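Local structure of transcriptional regulator, IclR family (Ruegeria sp. TM1040, 3R4K) at residues Gly3-Phe15 with Ser31-Leu45. The protein probably binds DNA as a dimer through a winged helix-turn-helix domain and regulates transcription, as other IclR-family regulators do. Sequence-based numbering, arbitrary orientation.
Sequences GTVSKALTLLTYF and SGMNKATVYRLMSEL
Leu11 and Leu41 lock helices 4-12 and 35-45 together, each a knob in the other's hole, where the two axes cross almost perpendicularly at -85°. With CG anti to its carbonyl carbon (chi1 -69°), Leu11 spreads its two methyls over different neighbours: CD1 lies 3.8 Å from Leu41 CB and also meets the selenium of Met42, a selenomethionine, while CD2 presses on Ser31 CB at 3.6 Å. Leu41 replies from the far helix, its CD1 against Lys7 CB and its CD2 at 4.0 Å from Ala8 CB. One turn on, Leu45 CD1 settles over Ala8 O. Met42 is bent at both chi2 and chi3, which carries its CE round to the edge of the Phe15 ring, 4.2 Å from CE2. Met33, also a selenomethionine, runs extended beyond CG and sets its CE against Lys7 and Leu11 CD2. Tyr14 lays the hydroxyl end of its ring obliquely against Ser31, OH 3.5 Å from CA and CE2 3.9 Å from CB; a glycine in its place would probably leave that side of Ser31 uncovered, with a gap beside its CA and CB. No hydrogen bond crosses the interface, and Ser31 OG is held within its own helix by Leu27 O. Helix 24-31 closes the three-helix bundle through Leu27, which touches Leu11, Val38 and Met42; helix 35-47, second of the helix-turn-helix pair, is probably the recognition helix. Strands 51-54 and 59-62 of the wing cover Leu12 and Met42 through Val51, Leu62 and Tyr60, and Arg68 of the second subunit hydrogen-bonds to Leu12 O and Phe15 O.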
# COMPACT_ATOMS: atom_id res chain seq x y z
N GLY A 3 -15.79 2.77 -24.09
CA GLY A 3 -16.57 1.57 -23.81
C GLY A 3 -17.05 1.55 -22.37
O GLY A 3 -16.65 2.39 -21.56
N THR A 4 -17.90 0.56 -22.03
CA THR A 4 -18.53 0.40 -20.71
C THR A 4 -17.51 0.13 -19.59
O THR A 4 -17.71 0.63 -18.48
CB THR A 4 -19.67 -0.64 -20.71
OG1 THR A 4 -19.61 -1.47 -21.87
CG2 THR A 4 -21.02 0.01 -20.69
N VAL A 5 -16.38 -0.57 -19.88
CA VAL A 5 -15.35 -0.84 -18.87
C VAL A 5 -14.65 0.50 -18.53
O VAL A 5 -14.52 0.83 -17.35
CB VAL A 5 -14.36 -1.96 -19.28
CG1 VAL A 5 -13.18 -2.07 -18.31
CG2 VAL A 5 -15.08 -3.29 -19.38
N SER A 6 -14.26 1.27 -19.58
CA SER A 6 -13.65 2.59 -19.50
C SER A 6 -14.53 3.59 -18.74
O SER A 6 -14.03 4.36 -17.93
CB SER A 6 -13.38 3.13 -20.90
OG SER A 6 -12.24 2.53 -21.50
N LYS A 7 -15.86 3.57 -19.01
CA LYS A 7 -16.86 4.43 -18.39
C LYS A 7 -16.94 4.18 -16.89
O LYS A 7 -16.93 5.13 -16.11
CB LYS A 7 -18.24 4.20 -19.01
CG LYS A 7 -18.60 5.19 -20.10
CD LYS A 7 -19.75 4.70 -20.99
CE LYS A 7 -21.10 5.12 -20.50
NZ LYS A 7 -22.19 4.68 -21.41
N ALA A 8 -16.97 2.88 -16.50
CA ALA A 8 -17.04 2.45 -15.10
C ALA A 8 -15.80 2.90 -14.34
O ALA A 8 -15.92 3.44 -13.24
CB ALA A 8 -17.18 0.95 -15.04
N LEU A 9 -14.62 2.73 -14.94
CA LEU A 9 -13.37 3.07 -14.29
C LEU A 9 -13.17 4.59 -14.18
O LEU A 9 -12.53 5.02 -13.22
CB LEU A 9 -12.17 2.39 -14.98
CG LEU A 9 -12.24 0.87 -14.97
CD1 LEU A 9 -11.20 0.27 -15.89
CD2 LEU A 9 -12.20 0.28 -13.52
N THR A 10 -13.78 5.38 -15.08
CA THR A 10 -13.73 6.85 -15.04
C THR A 10 -14.45 7.36 -13.78
O THR A 10 -14.02 8.35 -13.20
CB THR A 10 -14.36 7.43 -16.32
OG1 THR A 10 -13.60 7.00 -17.44
CG2 THR A 10 -14.41 8.93 -16.32
N LEU A 11 -15.54 6.66 -13.36
CA LEU A 11 -16.32 7.03 -12.18
C LEU A 11 -15.45 7.02 -10.92
O LEU A 11 -15.64 7.89 -10.06
CB LEU A 11 -17.55 6.11 -12.00
CG LEU A 11 -18.67 6.25 -13.05
CD1 LEU A 11 -19.72 5.15 -12.89
CD2 LEU A 11 -19.35 7.60 -12.97
N LEU A 12 -14.47 6.09 -10.84
CA LEU A 12 -13.56 5.93 -9.71
C LEU A 12 -12.59 7.11 -9.57
O LEU A 12 -12.13 7.38 -8.46
CB LEU A 12 -12.74 4.63 -9.83
CG LEU A 12 -13.49 3.33 -9.81
CD1 LEU A 12 -12.54 2.18 -9.93
CD2 LEU A 12 -14.32 3.19 -8.54
N THR A 13 -12.29 7.81 -10.70
CA THR A 13 -11.36 8.94 -10.73
C THR A 13 -11.90 10.16 -9.95
O THR A 13 -11.10 11.01 -9.54
CB THR A 13 -10.99 9.35 -12.19
OG1 THR A 13 -12.07 10.04 -12.83
CG2 THR A 13 -10.52 8.17 -13.05
N TYR A 14 -13.22 10.24 -9.75
CA TYR A 14 -13.86 11.36 -9.06
C TYR A 14 -13.64 11.31 -7.55
O TYR A 14 -13.77 12.34 -6.88
CB TYR A 14 -15.35 11.43 -9.42
CG TYR A 14 -15.55 11.69 -10.90
CD1 TYR A 14 -15.11 12.88 -11.48
CD2 TYR A 14 -16.12 10.73 -11.73
CE1 TYR A 14 -15.25 13.12 -12.84
CE2 TYR A 14 -16.28 10.97 -13.10
CZ TYR A 14 -15.84 12.16 -13.65
OH TYR A 14 -15.98 12.42 -14.99
N PHE A 15 -13.28 10.13 -7.01
CA PHE A 15 -12.94 9.95 -5.61
C PHE A 15 -11.54 10.47 -5.38
O PHE A 15 -10.65 10.19 -6.19
CB PHE A 15 -13.01 8.47 -5.22
CG PHE A 15 -14.40 7.92 -5.11
CD1 PHE A 15 -15.15 8.10 -3.95
CD2 PHE A 15 -14.97 7.22 -6.16
CE1 PHE A 15 -16.44 7.60 -3.85
CE2 PHE A 15 -16.27 6.71 -6.06
CZ PHE A 15 -17.00 6.91 -4.91
N SER A 31 -19.84 13.15 -13.83
CA SER A 31 -19.48 12.27 -14.94
C SER A 31 -20.13 12.65 -16.27
O SER A 31 -19.54 12.39 -17.32
CB SER A 31 -19.84 10.82 -14.61
OG SER A 31 -21.23 10.66 -14.44
N GLY A 32 -21.33 13.21 -16.23
CA GLY A 32 -22.06 13.57 -17.44
C GLY A 32 -22.93 12.45 -17.98
O GLY A 32 -23.63 12.63 -18.98
N MSE A 33 -22.92 11.28 -17.30
CA MSE A 33 -23.71 10.09 -17.65
C MSE A 33 -25.11 10.16 -17.02
O MSE A 33 -25.29 10.89 -16.05
CB MSE A 33 -23.00 8.81 -17.18
CG MSE A 33 -21.51 8.74 -17.54
SE MSE A 33 -20.66 7.13 -16.90
CE MSE A 33 -18.90 7.67 -16.96
N ASN A 34 -26.09 9.38 -17.55
CA ASN A 34 -27.44 9.31 -16.97
C ASN A 34 -27.37 8.62 -15.61
O ASN A 34 -26.50 7.78 -15.40
CB ASN A 34 -28.46 8.55 -17.87
CG ASN A 34 -28.14 8.41 -19.32
OD1 ASN A 34 -27.13 7.80 -19.73
ND2 ASN A 34 -29.07 8.89 -20.14
N LYS A 35 -28.29 8.95 -14.70
CA LYS A 35 -28.39 8.37 -13.35
C LYS A 35 -28.43 6.84 -13.40
O LYS A 35 -27.69 6.19 -12.65
CB LYS A 35 -29.64 8.91 -12.63
CG LYS A 35 -29.55 8.91 -11.11
CD LYS A 35 -30.91 9.21 -10.48
CE LYS A 35 -30.85 9.45 -8.98
NZ LYS A 35 -30.23 10.76 -8.60
N ALA A 36 -29.25 6.27 -14.32
CA ALA A 36 -29.42 4.84 -14.53
C ALA A 36 -28.12 4.17 -14.97
O ALA A 36 -27.83 3.06 -14.51
CB ALA A 36 -30.50 4.59 -15.56
N THR A 37 -27.32 4.84 -15.83
CA THR A 37 -26.03 4.33 -16.28
C THR A 37 -25.08 4.26 -15.10
O THR A 37 -24.46 3.21 -14.88
CB THR A 37 -25.45 5.20 -17.41
OG1 THR A 37 -26.34 5.20 -18.52
CG2 THR A 37 -24.07 4.73 -17.87
N VAL A 38 -24.98 5.37 -14.33
CA VAL A 38 -24.12 5.50 -13.15
C VAL A 38 -24.49 4.42 -12.14
O VAL A 38 -23.60 3.72 -11.67
CB VAL A 38 -24.15 6.94 -12.55
CG1 VAL A 38 -23.34 7.03 -11.26
CG2 VAL A 38 -23.63 7.97 -13.56
N TYR A 39 -25.79 4.24 -11.87
CA TYR A 39 -26.28 3.23 -10.93
C TYR A 39 -25.87 1.81 -11.35
O TYR A 39 -25.43 1.03 -10.50
CB TYR A 39 -27.81 3.31 -10.77
CG TYR A 39 -28.32 2.35 -9.72
CD1 TYR A 39 -28.09 2.58 -8.36
CD2 TYR A 39 -28.96 1.16 -10.08
CE1 TYR A 39 -28.52 1.67 -7.39
CE2 TYR A 39 -29.40 0.25 -9.11
CZ TYR A 39 -29.17 0.51 -7.76
OH TYR A 39 -29.59 -0.38 -6.81
N ARG A 40 -26.03 1.47 -12.64
CA ARG A 40 -25.73 0.17 -13.23
C ARG A 40 -24.24 -0.17 -13.13
O ARG A 40 -23.89 -1.30 -12.78
CB ARG A 40 -26.15 0.16 -14.70
CG ARG A 40 -27.01 -1.03 -15.09
CD ARG A 40 -27.38 -1.00 -16.57
NE ARG A 40 -28.38 0.02 -16.91
CZ ARG A 40 -28.14 1.09 -17.68
NH1 ARG A 40 -26.93 1.29 -18.19
NH2 ARG A 40 -29.12 1.95 -17.95
N LEU A 41 -23.38 0.81 -13.44
CA LEU A 41 -21.93 0.70 -13.42
C LEU A 41 -21.41 0.62 -11.98
O LEU A 41 -20.51 -0.18 -11.71
CB LEU A 41 -21.29 1.90 -14.16
CG LEU A 41 -21.50 1.99 -15.68
CD1 LEU A 41 -20.86 3.25 -16.24
CD2 LEU A 41 -20.96 0.78 -16.40
N MSE A 42 -21.98 1.43 -11.06
CA MSE A 42 -21.56 1.41 -9.65
C MSE A 42 -21.97 0.09 -8.96
O MSE A 42 -21.26 -0.38 -8.08
CB MSE A 42 -22.08 2.63 -8.88
CG MSE A 42 -21.43 3.94 -9.32
SE MSE A 42 -19.52 4.04 -9.08
CE MSE A 42 -19.57 4.42 -7.23
N SER A 43 -23.07 -0.54 -9.43
CA SER A 43 -23.56 -1.83 -8.93
C SER A 43 -22.60 -2.95 -9.32
O SER A 43 -22.30 -3.81 -8.50
CB SER A 43 -24.96 -2.12 -9.47
OG SER A 43 -25.88 -1.30 -8.76
N GLU A 44 -22.07 -2.88 -10.55
CA GLU A 44 -21.11 -3.81 -11.10
C GLU A 44 -19.78 -3.68 -10.36
O GLU A 44 -19.13 -4.69 -10.09
CB GLU A 44 -20.93 -3.58 -12.61
CG GLU A 44 -21.84 -4.44 -13.46
CD GLU A 44 -21.52 -4.41 -14.94
OE1 GLU A 44 -22.05 -3.51 -15.63
OE2 GLU A 44 -20.74 -5.28 -15.40
N LEU A 45 -19.39 -2.44 -9.99
CA LEU A 45 -18.15 -2.18 -9.24
C LEU A 45 -18.31 -2.67 -7.80
O LEU A 45 -17.36 -3.19 -7.22
CB LEU A 45 -17.78 -0.70 -9.28
CG LEU A 45 -17.26 -0.19 -10.63
CD1 LEU A 45 -17.39 1.31 -10.73
CD2 LEU A 45 -15.80 -0.64 -10.89